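Local structure of aldehyde dehydrogenase (Anabaena variabilis, 4H7N) at residues R39-S42 / R43-L47; I83-L86 / E87-F91; K111-I115 / P116-L120. The protein probably oxidises aldehydes to the corresponding carboxylic acids with NAD+ as electron acceptor, as other members of the aldehyde dehydrogenase family do. All coordinates share one frame; numbering follows the deposited sequence.

Contact 1 (R39-S42 / R43-L47)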
ATOM      1  N   ARG A  39       1.003 -12.312  21.911  1.00 36.72           N
ATOM      2  CA  ARG A  39       1.161 -13.660  22.444  1.00 39.60           C
ATOM      3  C   ARG A  39      -0.021 -14.543  22.072  1.00 36.59           C
ATOM      4  O   ARG A  39       0.151 -15.708  21.782  1.00 36.84           O
ATOM      5  CB  ARG A  39       1.371 -13.621  23.962  1.00 45.60           C
ATOM      6  CG  ARG A  39       2.830 -13.347  24.321  1.00 53.28           C
ATOM      7  CD  ARG A  39       3.173 -13.625  25.786  1.00 61.72           C
ATOM      8  NE  ARG A  39       3.337 -12.364  26.506  1.00 68.41           N
ATOM      9  CZ  ARG A  39       2.388 -11.728  27.197  1.00 71.50           C
ATOM     10  NH1 ARG A  39       1.156 -12.236  27.356  1.00 73.16           N
ATOM     11  NH2 ARG A  39       2.691 -10.567  27.758  1.00 71.12           N
ATOM     12  N   ALA A  40      -1.221 -13.986  22.078  1.00 33.98           N
ATOM     13  CA  ALA A  40      -2.406 -14.763  21.746  1.00 32.92           C
ATOM     14  C   ALA A  40      -2.598 -14.952  20.233  1.00 31.28           C
ATOM     15  O   ALA A  40      -3.351 -15.841  19.805  1.00 29.57           O
ATOM     16  CB  ALA A  40      -3.640 -14.094  22.341  1.00 34.80           C
ATOM     17  N   GLN A  41      -1.940 -14.099  19.429  1.00 30.59           N
ATOM     18  CA  GLN A  41      -2.113 -14.102  17.992  1.00 28.57           C
ATOM     19  C   GLN A  41      -1.651 -15.379  17.290  1.00 28.57           C
ATOM     20  O   GLN A  41      -2.243 -15.771  16.309  1.00 27.67           O
ATOM     21  CB  GLN A  41      -1.398 -12.879  17.385  1.00 27.73           C
ATOM     22  CG  GLN A  41      -1.654 -12.669  15.903  1.00 26.35           C
ATOM     23  CD  GLN A  41      -0.698 -13.424  15.040  1.00 27.73           C
ATOM     24  OE1 GLN A  41       0.417 -13.668  15.441  1.00 27.95           O
ATOM     25  NE2 GLN A  41      -1.135 -13.802  13.833  1.00 29.03           N
ATOM     26  N   SER A  42      -0.613 -16.026  17.792  1.00 32.55           N
ATOM     27  CA  SER A  42      -0.141 -17.280  17.198  1.00 35.45           C
ATOM     28  C   SER A  42      -1.206 -18.347  17.173  1.00 35.96           C
ATOM     29  O   SER A  42      -1.438 -18.951  16.141  1.00 33.13           O
ATOM     30  CB  SER A  42       1.066 -17.800  17.949  1.00 39.77           C
ATOM     31  OG  SER A  42       2.079 -16.786  17.967  1.00 42.95           O
ATOM     32  N   ARG A  43      -1.855 -18.573  18.307  1.00 35.30           N
ATOM     33  CA  ARG A  43      -2.930 -19.545  18.373  1.00 36.74           C
ATOM     34  C   ARG A  43      -4.097 -19.143  17.470  1.00 33.74           C
ATOM     35  O   ARG A  43      -4.647 -19.978  16.780  1.00 32.30           O
ATOM     36  CB  ARG A  43      -3.449 -19.668  19.807  1.00 40.61           C
ATOM     37  CG  ARG A  43      -4.476 -20.759  19.963  1.00 45.01           C
ATOM     38  CD  ARG A  43      -5.222 -20.699  21.295  1.00 49.92           C
ATOM     39  NE  ARG A  43      -6.296 -21.657  21.147  1.00 56.88           N
ATOM     40  CZ  ARG A  43      -6.161 -22.971  21.300  1.00 60.62           C
ATOM     41  NH1 ARG A  43      -5.012 -23.491  21.699  1.00 63.42           N
ATOM     42  NH2 ARG A  43      -7.197 -23.767  21.085  1.00 61.95           N
ATOM     43  N   TRP A  44      -4.467 -17.858  17.479  1.00 31.34           N
ATOM     44  CA  TRP A  44      -5.495 -17.341  16.543  1.00 29.83           C
ATOM     45  C   TRP A  44      -5.169 -17.627  15.039  1.00 29.56           C
ATOM     46  O   TRP A  44      -6.018 -18.118  14.277  1.00 27.17           O
ATOM     47  CB  TRP A  44      -5.739 -15.862  16.833  1.00 28.06           C
ATOM     48  CG  TRP A  44      -6.717 -15.178  16.063  1.00 25.71           C
ATOM     49  CD1 TRP A  44      -6.473 -14.139  15.210  1.00 24.80           C
ATOM     50  CD2 TRP A  44      -8.134 -15.385  16.051  1.00 26.40           C
ATOM     51  NE1 TRP A  44      -7.645 -13.696  14.668  1.00 25.97           N
ATOM     52  CE2 TRP A  44      -8.683 -14.421  15.177  1.00 25.43           C
ATOM     53  CE3 TRP A  44      -8.995 -16.268  16.706  1.00 26.98           C
ATOM     54  CZ2 TRP A  44     -10.018 -14.363  14.880  1.00 25.42           C
ATOM     55  CZ3 TRP A  44     -10.348 -16.168  16.449  1.00 27.65           C
ATOM     56  CH2 TRP A  44     -10.837 -15.236  15.519  1.00 26.18           C
ATOM     57  N   GLN A  45      -3.929 -17.403  14.643  1.00 29.71           N
ATOM     58  CA  GLN A  45      -3.506 -17.693  13.276  1.00 30.71           C
ATOM     59  C   GLN A  45      -3.561 -19.232  13.023  1.00 32.90           C
ATOM     60  O   GLN A  45      -4.105 -19.700  12.004  1.00 30.96           O
ATOM     61  CB  GLN A  45      -2.100 -17.101  13.039  1.00 33.00           C
ATOM     62  CG  GLN A  45      -1.449 -17.416  11.674  1.00 35.76           C
ATOM     63  CD  GLN A  45      -0.025 -16.831  11.545  1.00 36.18           C
ATOM     64  OE1 GLN A  45       0.361 -15.824  12.172  1.00 34.64           O
ATOM     65  NE2 GLN A  45       0.757 -17.476  10.730  1.00 37.83           N
ATOM     66  N   GLU A  46      -3.096 -20.019  13.987  1.00 35.95           N
ATOM     67  CA  GLU A  46      -3.059 -21.485  13.856  1.00 39.89           C
ATOM     68  C   GLU A  46      -4.433 -22.128  13.911  1.00 39.02           C
ATOM     69  O   GLU A  46      -4.592 -23.230  13.429  1.00 38.01           O
ATOM     70  CB  GLU A  46      -2.157 -22.121  14.925  1.00 45.52           C
ATOM     71  CG  GLU A  46      -0.688 -21.756  14.704  1.00 55.22           C
ATOM     72  CD  GLU A  46       0.221 -21.992  15.921  1.00 65.52           C
ATOM     73  OE1 GLU A  46      -0.284 -22.247  17.051  1.00 74.68           O
ATOM     74  OE2 GLU A  46       1.462 -21.891  15.747  1.00 68.78           O
ATOM     75  N   LEU A  47      -5.429 -21.455  14.469  1.00 34.89           N
ATOM     76  CA  LEU A  47      -6.806 -21.972  14.341  1.00 37.53           C
ATOM     77  C   LEU A  47      -7.275 -22.213  12.925  1.00 34.14           C
ATOM     78  O   LEU A  47      -8.156 -23.001  12.717  1.00 34.77           O
ATOM     79  CB  LEU A  47      -7.828 -21.014  14.926  1.00 37.51           C
ATOM     80  CG  LEU A  47      -8.194 -21.068  16.382  1.00 42.15           C
ATOM     81  CD1 LEU A  47      -9.453 -20.217  16.544  1.00 41.94           C
ATOM     82  CD2 LEU A  47      -8.415 -22.462  16.909  1.00 45.40           C
TER
HETATM   83  O   HOH W   1      -0.922 -17.884  20.870  1.00 40.12           O
HETATM   84  O   HOH W   2       2.105 -15.572  14.718  1.00 48.63           O

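Contact 2 (I83-L86 / E87-F91)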
ATOM      1  N   ILE A  83     -30.927   5.433  12.509  1.00 31.01           N
ATOM      2  CA  ILE A  83     -29.583   5.176  11.953  1.00 30.43           C
ATOM      3  C   ILE A  83     -28.782   4.259  12.890  1.00 29.45           C
ATOM      4  O   ILE A  83     -27.930   3.499  12.443  1.00 28.71           O
ATOM      5  CB  ILE A  83     -28.802   6.479  11.615  1.00 31.83           C
ATOM      6  CG1 ILE A  83     -29.541   7.365  10.600  1.00 33.00           C
ATOM      7  CG2 ILE A  83     -27.418   6.199  11.106  1.00 31.39           C
ATOM      8  CD1 ILE A  83     -30.391   6.646   9.570  1.00 37.02           C
ATOM      9  N   THR A  84     -29.105   4.235  14.173  1.00 28.01           N
ATOM     10  CA  THR A  84     -28.484   3.239  15.059  1.00 26.72           C
ATOM     11  C   THR A  84     -28.853   1.819  14.665  1.00 26.75           C
ATOM     12  O   THR A  84     -27.989   0.923  14.600  1.00 25.52           O
ATOM     13  CB  THR A  84     -28.800   3.555  16.540  1.00 25.87           C
ATOM     14  OG1 THR A  84     -27.987   4.657  16.951  1.00 25.59           O
ATOM     15  CG2 THR A  84     -28.477   2.410  17.418  1.00 25.86           C
ATOM     16  N   VAL A  85     -30.133   1.600  14.417  1.00 27.98           N
ATOM     17  CA  VAL A  85     -30.605   0.281  13.976  1.00 29.66           C
ATOM     18  C   VAL A  85     -29.869  -0.136  12.681  1.00 30.61           C
ATOM     19  O   VAL A  85     -29.393  -1.245  12.550  1.00 32.79           O
ATOM     20  CB  VAL A  85     -32.112   0.263  13.742  1.00 30.31           C
ATOM     21  CG1 VAL A  85     -32.567  -1.125  13.320  1.00 32.54           C
ATOM     22  CG2 VAL A  85     -32.852   0.697  15.014  1.00 32.16           C
ATOM     23  N   LEU A  86     -29.732   0.778  11.747  1.00 30.94           N
ATOM     24  CA  LEU A  86     -29.034   0.456  10.497  1.00 32.17           C
ATOM     25  C   LEU A  86     -27.571   0.168  10.709  1.00 29.84           C
ATOM     26  O   LEU A  86     -27.025  -0.750  10.086  1.00 29.16           O
ATOM     27  CB  LEU A  86     -29.204   1.581   9.470  1.00 34.11           C
ATOM     28  CG  LEU A  86     -30.645   2.055   9.195  1.00 41.22           C
ATOM     29  CD1 LEU A  86     -30.630   2.957   7.957  1.00 46.19           C
ATOM     30  CD2 LEU A  86     -31.675   0.927   9.017  1.00 46.11           C
ATOM     31  N   GLU A  87     -26.915   0.921  11.591  1.00 28.46           N
ATOM     32  CA  GLU A  87     -25.498   0.634  11.870  1.00 28.94           C
ATOM     33  C   GLU A  87     -25.357  -0.754  12.397  1.00 28.79           C
ATOM     34  O   GLU A  87     -24.450  -1.501  11.981  1.00 26.05           O
ATOM     35  CB  GLU A  87     -24.912   1.561  12.926  1.00 29.89           C
ATOM     36  CG  GLU A  87     -24.143   2.711  12.430  1.00 30.40           C
ATOM     37  CD  GLU A  87     -23.338   3.415  13.511  1.00 29.80           C
ATOM     38  OE1 GLU A  87     -23.868   4.421  13.996  1.00 29.62           O
ATOM     39  OE2 GLU A  87     -22.165   3.012  13.821  1.00 28.00           O
ATOM     40  N   ILE A  88     -26.235  -1.110  13.338  1.00 25.96           N
ATOM     41  CA  ILE A  88     -26.155  -2.435  13.919  1.00 27.64           C
ATOM     42  C   ILE A  88     -26.398  -3.545  12.872  1.00 28.23           C
ATOM     43  O   ILE A  88     -25.699  -4.547  12.859  1.00 26.71           O
ATOM     44  CB  ILE A  88     -27.074  -2.590  15.129  1.00 27.01           C
ATOM     45  CG1 ILE A  88     -26.571  -1.710  16.253  1.00 28.06           C
ATOM     46  CG2 ILE A  88     -27.058  -4.030  15.587  1.00 30.16           C
ATOM     47  CD1 ILE A  88     -27.533  -1.467  17.421  1.00 27.70           C
ATOM     48  N   ASP A  89     -27.403  -3.369  12.031  1.00 30.58           N
ATOM     49  CA  ASP A  89     -27.737  -4.346  10.987  1.00 32.86           C
ATOM     50  C   ASP A  89     -26.568  -4.497  10.003  1.00 31.84           C
ATOM     51  O   ASP A  89     -26.190  -5.602   9.621  1.00 33.36           O
ATOM     52  CB  ASP A  89     -28.994  -3.900  10.237  1.00 35.38           C
ATOM     53  CG  ASP A  89     -30.269  -4.096  11.064  1.00 40.33           C
ATOM     54  OD1 ASP A  89     -30.292  -4.987  11.946  1.00 40.12           O
ATOM     55  OD2 ASP A  89     -31.252  -3.348  10.814  1.00 47.71           O
ATOM     56  N   SER A  90     -26.007  -3.368   9.623  1.00 31.10           N
ATOM     57  CA  SER A  90     -24.875  -3.302   8.706  1.00 30.55           C
ATOM     58  C   SER A  90     -23.601  -3.969   9.284  1.00 30.65           C
ATOM     59  O   SER A  90     -22.909  -4.763   8.607  1.00 27.03           O
ATOM     60  CB  SER A  90     -24.655  -1.858   8.306  1.00 30.92           C
ATOM     61  OG  SER A  90     -23.328  -1.665   7.809  1.00 34.82           O
ATOM     62  N   PHE A  91     -23.290  -3.694  10.540  1.00 30.29           N
ATOM     63  CA  PHE A  91     -22.233  -4.446  11.269  1.00 29.30           C
ATOM     64  C   PHE A  91     -22.461  -5.972  11.253  1.00 29.08           C
ATOM     65  O   PHE A  91     -21.574  -6.743  10.926  1.00 29.32           O
ATOM     66  CB  PHE A  91     -22.167  -3.952  12.738  1.00 27.87           C
ATOM     67  CG  PHE A  91     -21.280  -4.775  13.640  1.00 28.19           C
ATOM     68  CD1 PHE A  91     -19.985  -5.021  13.319  1.00 30.16           C
ATOM     69  CD2 PHE A  91     -21.750  -5.266  14.814  1.00 31.39           C
ATOM     70  CE1 PHE A  91     -19.170  -5.747  14.160  1.00 28.50           C
ATOM     71  CE2 PHE A  91     -20.962  -5.965  15.664  1.00 29.87           C
ATOM     72  CZ  PHE A  91     -19.655  -6.196  15.340  1.00 29.66           C
TER

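Contact 3 (K111-I115 / P116-L120)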
ATOM      1  N   LYS A 111       1.377 -24.234  -8.383  1.00 53.66           N
ATOM      2  CA  LYS A 111       1.396 -23.952  -9.808  1.00 56.95           C
ATOM      3  C   LYS A 111       2.733 -24.365 -10.362  1.00 52.00           C
ATOM      4  O   LYS A 111       3.694 -24.479  -9.616  1.00 52.73           O
ATOM      5  CB  LYS A 111       1.229 -22.452 -10.052  1.00 59.64           C
ATOM      6  CG  LYS A 111      -0.195 -21.965  -9.939  1.00 68.86           C
ATOM      7  CD  LYS A 111      -0.314 -20.510 -10.369  1.00 73.75           C
ATOM      8  CE  LYS A 111      -1.478 -19.826  -9.667  1.00 78.32           C
ATOM      9  NZ  LYS A 111      -1.176 -19.591  -8.224  1.00 79.88           N
ATOM     10  N   ASN A 112       2.802 -24.562 -11.669  1.00 51.52           N
ATOM     11  CA  ASN A 112       4.088 -24.677 -12.333  1.00 50.77           C
ATOM     12  C   ASN A 112       4.588 -23.306 -12.718  1.00 45.83           C
ATOM     13  O   ASN A 112       3.896 -22.338 -12.531  1.00 45.26           O
ATOM     14  CB  ASN A 112       3.963 -25.534 -13.550  1.00 55.69           C
ATOM     15  CG  ASN A 112       3.460 -26.897 -13.205  1.00 60.89           C
ATOM     16  OD1 ASN A 112       4.065 -27.601 -12.389  1.00 63.81           O
ATOM     17  ND2 ASN A 112       2.343 -27.282 -13.803  1.00 65.02           N
ATOM     18  N   THR A 113       5.809 -23.235 -13.211  1.00 42.81           N
ATOM     19  CA  THR A 113       6.426 -21.991 -13.641  1.00 40.95           C
ATOM     20  C   THR A 113       6.931 -22.195 -15.044  1.00 41.77           C
ATOM     21  O   THR A 113       6.800 -23.268 -15.564  1.00 42.11           O
ATOM     22  CB  THR A 113       7.633 -21.649 -12.749  1.00 39.79           C
ATOM     23  OG1 THR A 113       8.690 -22.601 -12.961  1.00 39.50           O
ATOM     24  CG2 THR A 113       7.218 -21.628 -11.279  1.00 39.67           C
ATOM     25  N   SER A 114       7.571 -21.180 -15.616  1.00 43.07           N
ATOM     26  CA  SER A 114       8.203 -21.271 -16.910  1.00 45.17           C
ATOM     27  C   SER A 114       9.409 -22.186 -16.909  1.00 46.92           C
ATOM     28  O   SER A 114       9.991 -22.419 -17.956  1.00 46.09           O
ATOM     29  CB  SER A 114       8.660 -19.898 -17.365  1.00 46.26           C
ATOM     30  OG  SER A 114       9.617 -19.355 -16.459  1.00 46.60           O
ATOM     31  N   ILE A 115       9.805 -22.705 -15.755  1.00 45.25           N
ATOM     32  CA  ILE A 115      10.920 -23.642 -15.720  1.00 47.60           C
ATOM     33  C   ILE A 115      10.401 -25.013 -15.263  1.00 47.55           C
ATOM     34  O   ILE A 115       9.756 -25.114 -14.218  1.00 46.25           O
ATOM     35  CB  ILE A 115      12.042 -23.081 -14.823  1.00 48.46           C
ATOM     36  CG1 ILE A 115      12.479 -21.727 -15.386  1.00 48.18           C
ATOM     37  CG2 ILE A 115      13.211 -24.050 -14.731  1.00 49.49           C
ATOM     38  CD1 ILE A 115      13.724 -21.187 -14.761  1.00 48.59           C
ATOM     39  N   PRO A 116      10.665 -26.082 -16.060  1.00 48.06           N
ATOM     40  CA  PRO A 116       9.944 -27.309 -15.742  1.00 46.19           C
ATOM     41  C   PRO A 116      10.365 -27.961 -14.437  1.00 44.99           C
ATOM     42  O   PRO A 116       9.586 -28.721 -13.909  1.00 45.72           O
ATOM     43  CB  PRO A 116      10.216 -28.241 -16.944  1.00 47.86           C
ATOM     44  CG  PRO A 116      11.300 -27.609 -17.719  1.00 49.38           C
ATOM     45  CD  PRO A 116      11.472 -26.186 -17.289  1.00 47.47           C
ATOM     46  N   PHE A 117      11.569 -27.690 -13.919  1.00 43.67           N
ATOM     47  CA  PHE A 117      12.010 -28.295 -12.646  1.00 42.68           C
ATOM     48  C   PHE A 117      11.875 -27.354 -11.437  1.00 41.01           C
ATOM     49  O   PHE A 117      12.404 -27.655 -10.361  1.00 41.68           O
ATOM     50  CB  PHE A 117      13.441 -28.798 -12.728  1.00 42.90           C
ATOM     51  CG  PHE A 117      14.424 -27.786 -13.241  1.00 43.99           C
ATOM     52  CD1 PHE A 117      15.090 -26.938 -12.369  1.00 45.44           C
ATOM     53  CD2 PHE A 117      14.717 -27.699 -14.599  1.00 46.42           C
ATOM     54  CE1 PHE A 117      16.014 -26.015 -12.840  1.00 44.77           C
ATOM     55  CE2 PHE A 117      15.635 -26.781 -15.079  1.00 46.06           C
ATOM     56  CZ  PHE A 117      16.286 -25.932 -14.196  1.00 45.40           C
ATOM     57  N   ILE A 118      11.189 -26.231 -11.623  1.00 38.74           N
ATOM     58  CA  ILE A 118      10.861 -25.344 -10.543  1.00 37.01           C
ATOM     59  C   ILE A 118       9.342 -25.214 -10.415  1.00 37.20           C
ATOM     60  O   ILE A 118       8.647 -24.749 -11.351  1.00 36.89           O
ATOM     61  CB  ILE A 118      11.418 -23.897 -10.726  1.00 36.74           C
ATOM     62  CG1 ILE A 118      12.935 -23.848 -10.976  1.00 37.10           C
ATOM     63  CG2 ILE A 118      11.079 -23.035  -9.517  1.00 35.50           C
ATOM     64  CD1 ILE A 118      13.801 -24.420  -9.859  1.00 37.30           C
ATOM     65  N   ALA A 119       8.846 -25.564  -9.230  1.00 36.98           N
ATOM     66  CA  ALA A 119       7.438 -25.461  -8.882  1.00 37.34           C
ATOM     67  C   ALA A 119       7.227 -24.271  -7.919  1.00 36.13           C
ATOM     68  O   ALA A 119       8.131 -23.897  -7.199  1.00 37.70           O
ATOM     69  CB  ALA A 119       7.003 -26.742  -8.213  1.00 38.42           C
ATOM     70  N   LEU A 120       6.018 -23.734  -7.876  1.00 37.76           N
ATOM     71  CA  LEU A 120       5.700 -22.566  -7.081  1.00 36.61           C
ATOM     72  C   LEU A 120       4.539 -22.885  -6.148  1.00 36.28           C
ATOM     73  O   LEU A 120       3.497 -23.403  -6.592  1.00 37.98           O
ATOM     74  CB  LEU A 120       5.319 -21.415  -8.028  1.00 36.53           C
ATOM     75  CG  LEU A 120       4.748 -20.167  -7.332  1.00 36.72           C
ATOM     76  CD1 LEU A 120       5.806 -19.430  -6.514  1.00 36.44           C
ATOM     77  CD2 LEU A 120       4.126 -19.225  -8.361  1.00 37.61           C
TER

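Contact 1 (R39-S42 / R43-L47)
Gln45 OE1 takes two donors, the side-chain amide of Gln41, with NE2 3.0 Å away, and a water 3.1 Å away. This is an i to i+4 side-chain bridge near the C-terminal end of the alpha helix 27-46. The Gln41 N-H points almost straight at its acceptor (162°) and meets OE1 in the carbonyl plane, on a lone pair. The acceptor also lies nearly in the amide plane of Gln41, although the two amides are turned 46° from each other. Their shapes differ: Gln45 is extended, whereas Gln41 bends at chi2 (-87°), which carries its amide round to the next turn. The same water donates to Gln41 OE1 at 2.6 Å, closing a small ring through the Gln41 amide and the oxygen of Gln45, and accepts a weak bond from Ser42 OG. NE2 of Gln41 has a second acceptor in Gly154 O, so this buried amide is held from both ends and its flip is fixed. Side chains of Gln41 and Gln45 also lie on Pro126 of strand 118-134. On another side of the helix, Trp44 packs on Leu182, Val185 and helix 48-64, while Arg43 NE forms a salt bridge with Glu181. Regular backbone bonds run beneath the side chains: Gln45 N to Gln41 O (2.9 Å) and a longer one from Trp44 N to Ala40 O (3.3 Å). At Arg43 the amide turns instead to a second water, which lies 2.8 Å from Arg43 N and donates to Arg39 O at 2.6 Å.

Contact 2 (I83-L86 / E87-F91)
The flat carboxylate of Asp89 lies with one face against Val85, one turn earlier in the alpha helix 82-106: Val85 O stands over this face, 3.3 Å from Asp89 CG, and the methyl CG1 of Val85 comes from the same side to 3.6 Å from OD2. CG of Asp89 is anti to its own carbonyl carbon (chi1 -74°), which leans the acid back alongside Val85. Carbonyl and carboxylate are both acceptors, so this i to i+4 approach is packing; the charge is met at OD1 by a salt bridge to Arg67 of helix 67-78. With an alanine in place of Asp89, the guanidinium of Arg67 would probably lose its charged mate and the side of Val85 its cover. The other carboxylate, of Glu87, leaves the helix on a different side. Its OE1 pairs with Arg80, and OE2 accepts from Thr141 N and, weakly, Leu140 N at the start of helix 139-144, whose positive end would probably help to stabilise the buried charge. Thr84 and Ile88 run side by side, pointing the same way, with CG2 of Thr84 4.0 Å from CD1 of Ile88; both face helix 67-78. CG1 of Ile88 rests 3.4 Å from Thr84 O, the carbonyl that also receives Ile88 N. Asp89 N likewise bonds Val85 O, at 3.0 Å. Ser90 closes the turn: its N bonds Leu86 O at 2.8 Å while its CB comes within 3.2 Å of the same oxygen.

Contact 3 (K111-I115 / P116-L120)
Chi1 of Thr113 (68°) sets OG1 between the backbone N and the carbonyl carbon, from where it donates to Ile118 O (2.7 Å) and accepts from Ile115 N (3.0 Å), the latter an ST turn. Phe117, with a similar chi1 (51°), folds its ring back beneath Ile115, whose CG2 stands over the centre of one face, 3.7 Å from the ring centroid, a CH-pi contact. The same methyl touches CG1 of Ile118 at 3.8 Å, gathering Ile115, Phe117 and Ile118 round one carbon. A type I turn from Ile115 to Ile118 reverses the chain; its closing bond, Ile118 N to Ile115 O (3.2 Å), comes from well above the carbonyl plane. Beyond the loop, Lys111 and Leu120 form an antiparallel hydrogen-bonded pair, Lys111 N to Leu120 O at 2.9 Å and Leu120 N to Lys111 O at 3.0 Å, and CG2 of Thr113 packs on CB of Leu120 (3.8 Å). Strand 454-462 flanks the other edge of strand 118-134, and Met427 of the second subunit packs on Thr113 and Ile118. This is the tip of a beta hairpin, consistent with the protruding oligomerisation domain of aldehyde dehydrogenases.

Along the chain the three contacts come in series, on helix 27-46, on helix 82-106 and on the hairpin of strands 109-112 and 118-134. They do not touch: centres lie about 30 Å apart for contacts 1 and 2, 32 Å for contacts 1 and 3, and 49 Å for contacts 2 and 3. Helix 82-106 leads directly into strand 109-112, so contact 2, about 14 Å from the centre of the chain, is followed by contact 3, about 42 Å from it on the projecting arm. Strand 118-134 then returns from the arm to run past contact 1. Two contacts thus belong to the body and one reaches the second subunit; all lie away from the predicted active-site Glu232.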